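Local atomic coordinates of uncharacterized protein (Leptospirillum rubarum, PDB entry 3OMD), a protein that is of unknown function, a single all-helical chain that belongs to the DUF5069 family of uncharacterised proteins. Residues F12-P16 with K27-K32; L60-F65 with M78-V82; A33-V37 with F65-K70. All blocks are in the same frame, centred on the assembly; numbering follows the deposited sequence.

Interaction 1: F12-P16 with K27-K32; sequences FPRSP and KRVIDK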
loop_
_atom_site.group_PDB
_atom_site.type_symbol
_atom_site.label_atom_id
_atom_site.label_comp_id
_atom_site.label_asym_id
_atom_site.label_seq_id
_atom_site.Cartn_x
_atom_site.Cartn_y
_atom_site.Cartn_z
ATOM N N PHE A 12 -5.876 -8.300 -6.873
ATOM C CA PHE A 12 -5.077 -7.090 -6.591
ATOM C C PHE A 12 -5.119 -6.849 -5.085
ATOM O O PHE A 12 -6.163 -7.060 -4.440
ATOM C CB PHE A 12 -5.737 -5.852 -7.233
ATOM C CG PHE A 12 -5.894 -5.946 -8.730
ATOM C CD1 PHE A 12 -4.813 -6.282 -9.551
ATOM C CD2 PHE A 12 -7.132 -5.682 -9.299
ATOM C CE1 PHE A 12 -5.003 -6.350 -10.970
ATOM C CE2 PHE A 12 -7.327 -5.769 -10.699
ATOM C CZ PHE A 12 -6.267 -6.096 -11.517
ATOM N N PRO A 13 -4.017 -6.357 -4.532
ATOM C CA PRO A 13 -4.116 -5.868 -3.150
ATOM C C PRO A 13 -5.022 -4.636 -3.124
ATOM O O PRO A 13 -5.244 -3.989 -4.163
ATOM C CB PRO A 13 -2.669 -5.519 -2.787
ATOM C CG PRO A 13 -2.013 -5.165 -4.117
ATOM C CD PRO A 13 -2.745 -5.988 -5.202
ATOM N N ARG A 14 -5.541 -4.308 -1.948
ATOM C CA ARG A 14 -6.536 -3.226 -1.850
ATOM C C ARG A 14 -5.962 -1.852 -2.179
ATOM O O ARG A 14 -4.720 -1.653 -2.192
ATOM C CB ARG A 14 -7.209 -3.264 -0.457
ATOM C CG ARG A 14 -8.239 -4.439 -0.407
ATOM C CD ARG A 14 -8.792 -4.698 0.985
ATOM N NE ARG A 14 -7.732 -5.135 1.886
ATOM C CZ ARG A 14 -7.911 -5.272 3.202
ATOM N NH1 ARG A 14 -9.088 -4.986 3.748
ATOM N NH2 ARG A 14 -6.904 -5.654 3.967
ATOM N N SER A 15 -6.884 -0.920 -2.446
ATOM C CA SER A 15 -6.493 0.405 -2.894
ATOM C C SER A 15 -5.592 1.114 -1.895
ATOM O O SER A 15 -5.828 1.055 -0.682
ATOM C CB SER A 15 -7.750 1.257 -3.096
ATOM O OG SER A 15 -7.371 2.594 -3.424
ATOM N N PRO A 16 -4.608 1.873 -2.391
ATOM C CA PRO A 16 -3.802 2.760 -1.523
ATOM C C PRO A 16 -4.673 3.631 -0.621
ATOM O O PRO A 16 -4.244 3.973 0.482
ATOM C CB PRO A 16 -3.079 3.668 -2.547
ATOM C CG PRO A 16 -2.824 2.716 -3.718
ATOM C CD PRO A 16 -4.165 1.921 -3.805
ATOM N N LYS A 27 -4.307 -1.189 4.487
ATOM C CA LYS A 27 -4.996 -2.386 3.925
ATOM C C LYS A 27 -4.135 -3.034 2.835
ATOM O O LYS A 27 -4.050 -4.260 2.761
ATOM C CB LYS A 27 -6.351 -1.992 3.336
ATOM C CG LYS A 27 -7.416 -1.708 4.420
ATOM C CD LYS A 27 -8.770 -1.527 3.755
ATOM C CE LYS A 27 -9.847 -1.279 4.805
ATOM N NZ LYS A 27 -11.214 -1.181 4.163
ATOM N N ARG A 28 -3.564 -2.193 1.954
ATOM C CA ARG A 28 -2.796 -2.686 0.825
ATOM C C ARG A 28 -1.586 -3.504 1.309
ATOM O O ARG A 28 -1.289 -4.585 0.775
ATOM C CB ARG A 28 -2.322 -1.485 -0.006
ATOM C CG ARG A 28 -1.549 -1.889 -1.285
ATOM C CD ARG A 28 -1.363 -0.661 -2.131
ATOM N NE ARG A 28 -0.794 -0.995 -3.439
ATOM C CZ ARG A 28 -1.510 -1.410 -4.483
ATOM N NH1 ARG A 28 -2.837 -1.495 -4.407
ATOM N NH2 ARG A 28 -0.886 -1.699 -5.631
ATOM N N VAL A 29 -0.874 -2.980 2.303
ATOM C CA VAL A 29 0.294 -3.702 2.793
ATOM C C VAL A 29 -0.059 -4.900 3.661
ATOM O O VAL A 29 0.736 -5.841 3.717
ATOM C CB VAL A 29 1.313 -2.725 3.456
ATOM C CG1 VAL A 29 0.875 -2.279 4.864
ATOM C CG2 VAL A 29 2.688 -3.353 3.503
ATOM N N ILE A 30 -1.201 -4.868 4.358
ATOM C CA ILE A 30 -1.706 -6.135 4.925
ATOM C C ILE A 30 -1.793 -7.215 3.845
ATOM O O ILE A 30 -1.310 -8.344 4.022
ATOM C CB ILE A 30 -3.055 -5.913 5.631
ATOM C CG1 ILE A 30 -2.821 -5.106 6.928
ATOM C CG2 ILE A 30 -3.765 -7.271 5.960
ATOM C CD1 ILE A 30 -4.194 -4.572 7.514
ATOM N N ASP A 31 -2.402 -6.855 2.720
ATOM C CA ASP A 31 -2.598 -7.848 1.657
ATOM C C ASP A 31 -1.263 -8.322 1.111
ATOM O O ASP A 31 -1.071 -9.513 0.880
ATOM C CB ASP A 31 -3.421 -7.240 0.530
ATOM C CG ASP A 31 -4.860 -6.966 0.931
ATOM O OD1 ASP A 31 -5.341 -7.467 1.982
ATOM O OD2 ASP A 31 -5.553 -6.214 0.191
ATOM N N LYS A 32 -0.347 -7.379 0.910
ATOM C CA LYS A 32 0.972 -7.747 0.377
ATOM C C LYS A 32 1.745 -8.594 1.391
ATOM O O LYS A 32 2.453 -9.532 0.987
ATOM C CB LYS A 32 1.798 -6.496 0.014
ATOM C CG LYS A 32 1.177 -5.754 -1.208
ATOM C CD LYS A 32 1.792 -4.370 -1.469
ATOM C CE LYS A 32 3.226 -4.525 -1.790
ATOM N NZ LYS A 32 3.877 -3.132 -1.873
HETATM O O HOH W 1 -11.777 -3.890 3.035
HETATM O O HOH W 2 -4.315 0.648 1.674
#
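Extended and without regular structure, residues 12-16 run past one side of helix 26-38, and the two backbones come closest at Arg14 and Arg28, whose CA atoms lie 4.6 Å apart. Pro13, Arg14 and Ser15 have phi near -60 to -67° and psi of 143 to 163°, polyproline-like values that turn backbone polar groups out of the segment, where side chains of the helix can meet them. Asp31 OD2 accepts from Arg14 N (2.9 Å) and from Arg14 NE (3.0 Å), the latter a salt bridge, so one carboxylate oxygen holds both backbone and guanidinium. In return Arg28 NH1 donates to Arg14 O (2.9 Å). The flat Arg28 guanidinium lies between Pro13 CG on one face and Pro16 CG on the other, rigid rings well suited to flank it. A water accepts from Arg14 NH1 and Lys27 NZ, linking two like charges 4.4 Å apart; another bridges Ser15 O and Arg28 N. These charges have further partners: Arg14 also pairs with Asp75 at the start of helix 75-85, Lys27 with Asp18, and Arg28 with Glu141. Pro16 packs on helix 133-140, and Val29 faces helix 50-58, placing this buried contact among three neighbouring helices.

Interaction 2: L60-F65 with M78-V82; sequences LDHEKF and MLAWV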
loop_
_atom_site.group_PDB
_atom_site.type_symbol
_atom_site.label_atom_id
_atom_site.label_comp_id
_atom_site.label_asym_id
_atom_site.label_seq_id
_atom_site.Cartn_x
_atom_site.Cartn_y
_atom_site.Cartn_z
ATOM N N LEU A 60 7.511 0.889 12.081
ATOM C CA LEU A 60 7.230 -0.539 12.056
ATOM C C LEU A 60 8.315 -1.321 11.347
ATOM O O LEU A 60 8.899 -0.864 10.362
ATOM C CB LEU A 60 5.923 -0.789 11.324
ATOM C CG LEU A 60 4.661 -0.126 11.912
ATOM C CD1 LEU A 60 3.440 -0.239 10.931
ATOM C CD2 LEU A 60 4.311 -0.654 13.317
ATOM N N ASP A 61 8.576 -2.519 11.849
ATOM C CA ASP A 61 9.530 -3.405 11.193
ATOM C C ASP A 61 8.781 -4.317 10.254
ATOM O O ASP A 61 7.847 -5.000 10.675
ATOM C CB ASP A 61 10.289 -4.223 12.238
ATOM C CG ASP A 61 11.213 -5.238 11.608
ATOM O OD1 ASP A 61 12.383 -4.882 11.355
ATOM O OD2 ASP A 61 10.762 -6.373 11.332
ATOM N N HIS A 62 9.184 -4.332 8.982
ATOM C CA HIS A 62 8.479 -5.124 7.939
ATOM C C HIS A 62 8.415 -6.628 8.249
ATOM O O HIS A 62 7.431 -7.306 7.859
ATOM C CB HIS A 62 9.143 -4.917 6.562
ATOM C CG HIS A 62 10.584 -5.363 6.486
ATOM N ND1 HIS A 62 10.980 -6.563 5.931
ATOM C CD2 HIS A 62 11.716 -4.733 6.861
ATOM C CE1 HIS A 62 12.302 -6.658 5.992
ATOM N NE2 HIS A 62 12.775 -5.558 6.550
ATOM N N GLU A 63 9.453 -7.155 8.925
ATOM C CA GLU A 63 9.502 -8.582 9.251
ATOM C C GLU A 63 8.495 -8.870 10.366
ATOM O O GLU A 63 7.721 -9.840 10.309
ATOM C CB GLU A 63 10.907 -9.041 9.689
ATOM C CG GLU A 63 11.957 -8.954 8.603
ATOM C CD GLU A 63 13.382 -9.286 9.073
ATOM O OE1 GLU A 63 13.638 -9.556 10.275
ATOM O OE2 GLU A 63 14.276 -9.255 8.215
ATOM N N LYS A 64 8.512 -8.022 11.384
ATOM C CA LYS A 64 7.537 -8.180 12.489
ATOM C C LYS A 64 6.110 -7.984 12.030
ATOM O O LYS A 64 5.218 -8.719 12.495
ATOM C CB LYS A 64 7.876 -7.237 13.635
ATOM C CG LYS A 64 9.246 -7.519 14.246
ATOM C CD LYS A 64 9.524 -6.629 15.413
ATOM C CE LYS A 64 10.888 -6.998 16.008
ATOM N NZ LYS A 64 11.191 -6.173 17.215
ATOM N N PHE A 65 5.877 -7.046 11.110
ATOM C CA PHE A 65 4.531 -6.860 10.565
ATOM C C PHE A 65 4.044 -8.090 9.808
ATOM O O PHE A 65 2.901 -8.532 10.035
ATOM C CB PHE A 65 4.544 -5.606 9.689
ATOM C CG PHE A 65 3.207 -5.261 9.088
ATOM C CD1 PHE A 65 2.324 -4.435 9.762
ATOM C CD2 PHE A 65 2.853 -5.737 7.835
ATOM C CE1 PHE A 65 1.106 -4.086 9.188
ATOM C CE2 PHE A 65 1.620 -5.419 7.265
ATOM C CZ PHE A 65 0.738 -4.586 7.944
HETATM N N MSE A 78 -5.138 -6.563 12.816
HETATM C CA MSE A 78 -3.886 -5.994 12.371
HETATM C C MSE A 78 -3.775 -4.508 12.757
HETATM O O MSE A 78 -2.715 -4.020 13.114
HETATM C CB MSE A 78 -3.731 -6.167 10.859
HETATM C CG MSE A 78 -3.300 -7.463 10.441
HETATM SE SE MSE A 78 -1.532 -7.864 11.415
HETATM C CE MSE A 78 -0.430 -6.284 10.988
ATOM N N LEU A 79 -4.892 -3.788 12.695
ATOM C CA LEU A 79 -4.889 -2.378 13.100
ATOM C C LEU A 79 -4.516 -2.257 14.580
ATOM O O LEU A 79 -3.712 -1.378 14.958
ATOM C CB LEU A 79 -6.256 -1.727 12.822
ATOM C CG LEU A 79 -6.418 -0.258 13.300
ATOM C CD1 LEU A 79 -5.396 0.634 12.580
ATOM C CD2 LEU A 79 -7.815 0.215 13.054
ATOM N N ALA A 80 -5.073 -3.138 15.427
ATOM C CA ALA A 80 -4.759 -3.078 16.857
ATOM C C ALA A 80 -3.262 -3.360 17.060
ATOM O O ALA A 80 -2.614 -2.736 17.924
ATOM C CB ALA A 80 -5.629 -4.038 17.655
ATOM N N TRP A 81 -2.690 -4.271 16.271
ATOM C CA TRP A 81 -1.256 -4.540 16.400
ATOM C C TRP A 81 -0.430 -3.292 16.025
ATOM O O TRP A 81 0.493 -2.883 16.746
ATOM C CB TRP A 81 -0.850 -5.750 15.515
ATOM C CG TRP A 81 0.575 -6.154 15.738
ATOM C CD1 TRP A 81 1.050 -7.039 16.671
ATOM C CD2 TRP A 81 1.717 -5.708 14.984
ATOM N NE1 TRP A 81 2.424 -7.153 16.560
ATOM C CE2 TRP A 81 2.859 -6.351 15.533
ATOM C CE3 TRP A 81 1.882 -4.819 13.911
ATOM C CZ2 TRP A 81 4.150 -6.146 15.042
ATOM C CZ3 TRP A 81 3.214 -4.577 13.425
ATOM C CH2 TRP A 81 4.310 -5.270 13.992
ATOM N N VAL A 82 -0.792 -2.662 14.908
ATOM C CA VAL A 82 -0.117 -1.431 14.502
ATOM C C VAL A 82 -0.151 -0.377 15.629
ATOM O O VAL A 82 0.887 0.229 15.991
ATOM C CB VAL A 82 -0.720 -0.874 13.194
ATOM C CG1 VAL A 82 -0.215 0.574 12.912
ATOM C CG2 VAL A 82 -0.352 -1.814 12.044
#
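A small aromatic cluster joins the start of helix 62-69 to helix 75-85, with Phe65 and Trp81 at its centre and a Met-aromatic contact on one side. Met78, present as selenomethionine, sets its CE over a face of the Phe65 ring, 3.2 Å from Phe65 CE1; its SE lies 5.4 Å from the ring centroid, obliquely placed. A long, flexible, polarisable side chain is well fitted to cover an aromatic face. At the ring's edge stand Trp81, with CZ3 3.8 Å from Phe65 CD1, and Val82, with CG2 3.9 Å from Phe65 CE1. These consecutive helices belong to an all-helical fold, and the first opens with an N-cap: Asp61 OD2 accepts from Lys64 N at 2.8 Å and, more weakly, from Glu63 N at 2.8 Å, satisfying amides that have no helical carbonyl before them. Just ahead of that cap, Leu60 reaches across with CD2 4.1 Å from Trp81 CZ3 and CD1 4.2 Å from Val82 CG1. The indole also reaches the backbone, Trp81 CZ2 lying 3.8 Å from Lys64 O, while the Lys64 amine extends away from the apolar cluster. Phe55 of helix 50-58 also meets the Phe65 ring.

Interaction 3: A33-V37 with F65-K70; sequences ARAHV and FAEAVK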
loop_
_atom_site.group_PDB
_atom_site.type_symbol
_atom_site.label_atom_id
_atom_site.label_comp_id
_atom_site.label_asym_id
_atom_site.label_seq_id
_atom_site.Cartn_x
_atom_site.Cartn_y
_atom_site.Cartn_z
ATOM N N ALA A 33 1.615 -8.290 2.690
ATOM C CA ALA A 33 2.260 -9.107 3.700
ATOM C C ALA A 33 1.738 -10.526 3.682
ATOM O O ALA A 33 2.494 -11.484 3.807
ATOM C CB ALA A 33 2.081 -8.493 5.076
ATOM N N ARG A 34 0.429 -10.674 3.525
ATOM C CA ARG A 34 -0.115 -12.034 3.448
ATOM C C ARG A 34 0.414 -12.795 2.249
ATOM O O ARG A 34 0.750 -13.997 2.378
ATOM C CB ARG A 34 -1.636 -11.999 3.454
ATOM C CG ARG A 34 -2.199 -11.438 4.777
ATOM C CD ARG A 34 -3.738 -11.642 4.899
ATOM N NE ARG A 34 -4.379 -10.813 5.913
ATOM C CZ ARG A 34 -4.255 -10.935 7.235
ATOM N NH1 ARG A 34 -3.550 -11.927 7.797
ATOM N NH2 ARG A 34 -4.881 -10.041 8.001
ATOM N N ALA A 35 0.492 -12.125 1.097
ATOM C CA ALA A 35 1.053 -12.782 -0.083
ATOM C C ALA A 35 2.556 -13.082 0.094
ATOM O O ALA A 35 3.052 -14.135 -0.361
ATOM C CB ALA A 35 0.796 -11.913 -1.306
ATOM N N HIS A 36 3.271 -12.170 0.744
ATOM C CA HIS A 36 4.676 -12.394 1.043
ATOM C C HIS A 36 4.903 -13.664 1.884
ATOM O O HIS A 36 5.775 -14.489 1.527
ATOM C CB HIS A 36 5.195 -11.162 1.748
ATOM C CG HIS A 36 6.519 -11.354 2.407
ATOM N ND1 HIS A 36 7.702 -11.370 1.701
ATOM C CD2 HIS A 36 6.852 -11.495 3.715
ATOM C CE1 HIS A 36 8.708 -11.519 2.547
ATOM N NE2 HIS A 36 8.223 -11.586 3.773
ATOM N N VAL A 37 4.122 -13.822 2.962
ATOM C CA VAL A 37 4.191 -15.024 3.835
ATOM C C VAL A 37 3.917 -16.259 2.975
ATOM O O VAL A 37 4.620 -17.284 3.080
ATOM C CB VAL A 37 3.153 -14.923 5.031
ATOM C CG1 VAL A 37 2.964 -16.298 5.753
ATOM C CG2 VAL A 37 3.668 -13.820 6.019
ATOM N N PHE A 65 5.877 -7.046 11.110
ATOM C CA PHE A 65 4.531 -6.860 10.565
ATOM C C PHE A 65 4.044 -8.090 9.808
ATOM O O PHE A 65 2.901 -8.532 10.035
ATOM C CB PHE A 65 4.544 -5.606 9.689
ATOM C CG PHE A 65 3.207 -5.261 9.088
ATOM C CD1 PHE A 65 2.324 -4.435 9.762
ATOM C CD2 PHE A 65 2.853 -5.737 7.835
ATOM C CE1 PHE A 65 1.106 -4.086 9.188
ATOM C CE2 PHE A 65 1.620 -5.419 7.265
ATOM C CZ PHE A 65 0.738 -4.586 7.944
ATOM N N ALA A 66 4.910 -8.685 8.972
ATOM C CA ALA A 66 4.506 -9.868 8.227
ATOM C C ALA A 66 4.214 -11.010 9.192
ATOM O O ALA A 66 3.273 -11.760 8.971
ATOM C CB ALA A 66 5.587 -10.275 7.178
ATOM N N GLU A 67 5.026 -11.165 10.234
ATOM C CA GLU A 67 4.751 -12.210 11.230
ATOM C C GLU A 67 3.442 -11.959 11.971
ATOM O O GLU A 67 2.655 -12.891 12.215
ATOM C CB GLU A 67 5.891 -12.309 12.248
ATOM C CG GLU A 67 5.680 -13.447 13.305
ATOM C CD GLU A 67 5.624 -14.856 12.696
ATOM O OE1 GLU A 67 6.251 -15.058 11.617
ATOM O OE2 GLU A 67 4.948 -15.752 13.287
ATOM N N ALA A 68 3.177 -10.690 12.277
ATOM C CA ALA A 68 1.991 -10.350 13.041
ATOM C C ALA A 68 0.706 -10.667 12.292
ATOM O O ALA A 68 -0.287 -11.094 12.919
ATOM C CB ALA A 68 2.002 -8.863 13.429
ATOM N N VAL A 69 0.701 -10.504 10.971
ATOM C CA VAL A 69 -0.523 -10.747 10.229
ATOM C C VAL A 69 -0.900 -12.231 10.206
ATOM O O VAL A 69 -2.085 -12.539 10.077
ATOM C CB VAL A 69 -0.515 -10.146 8.801
ATOM C CG1 VAL A 69 -0.223 -8.666 8.832
ATOM C CG2 VAL A 69 0.398 -10.915 7.887
ATOM N N LYS A 70 0.070 -13.120 10.442
ATOM C CA LYS A 70 -0.207 -14.571 10.460
ATOM C C LYS A 70 -1.186 -15.029 11.525
ATOM O O LYS A 70 -1.838 -16.060 11.329
ATOM C CB LYS A 70 1.077 -15.391 10.621
ATOM C CG LYS A 70 2.077 -15.115 9.507
ATOM C CD LYS A 70 3.323 -16.000 9.720
ATOM C CE LYS A 70 4.427 -15.847 8.682
ATOM N NZ LYS A 70 5.661 -16.703 8.951
#
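Ala33 begins the contact by pointing its methyl at helix 62-69: CB lies 3.8 Å from Phe65 CE2, at the ring's edge, 4.2 Å from Ala66 CA and 4.1 Å from Val69 CG2. Arg34 reaches further, and its NH1 donates to Val69 O (2.8 Å), a carbonyl near the C-terminal end of the helix, while Val69 CB sits over a face of the guanidinium. Arg34 NH2 also hydrogen-bonds Arg72 O. This is a nearly perpendicular helix-helix packing, the short axes crossing at -88° and 9.0 Å apart; small residues suit the crossing point, where Ala33 and Ala66 bring their CA atoms to 5.1 Å. One turn on, His36 touches Ala66 CB with CD2 (3.9 Å) and stacks on Tyr46. Val37 then closes the segment, its CG2 3.6 Å from Ala66 O and its CG1 3.3 Å from Lys70 CE, so the aliphatic part of the exposed lysine covers the valine while Lys70 NZ salt-bridges Glu67 OE1 at 3.2 Å.

In the fold
All three contacts are largely buried, but their chemistry differs. The centre of interaction 1 lies about 5 Å from the centre of the chain, those of interactions 2 and 3 about 14 Å. The first joins a loop to a helix through charged groups and backbone bonds; the others join helices mainly by apolar packing and have exposed lysines at their margins. Interactions 1 and 3 use successive parts of helix 26-38, and interactions 2 and 3 share Phe65 on helix 62-69. Ile30 and the Val29 carbonyl touch Phe65, Ile30 also reaches Met78, and Met78 SE packs on Val69 CG1, 3.0 Å away, so helices 26-38, 62-69 and 75-85 pack together around Phe65 and Met78.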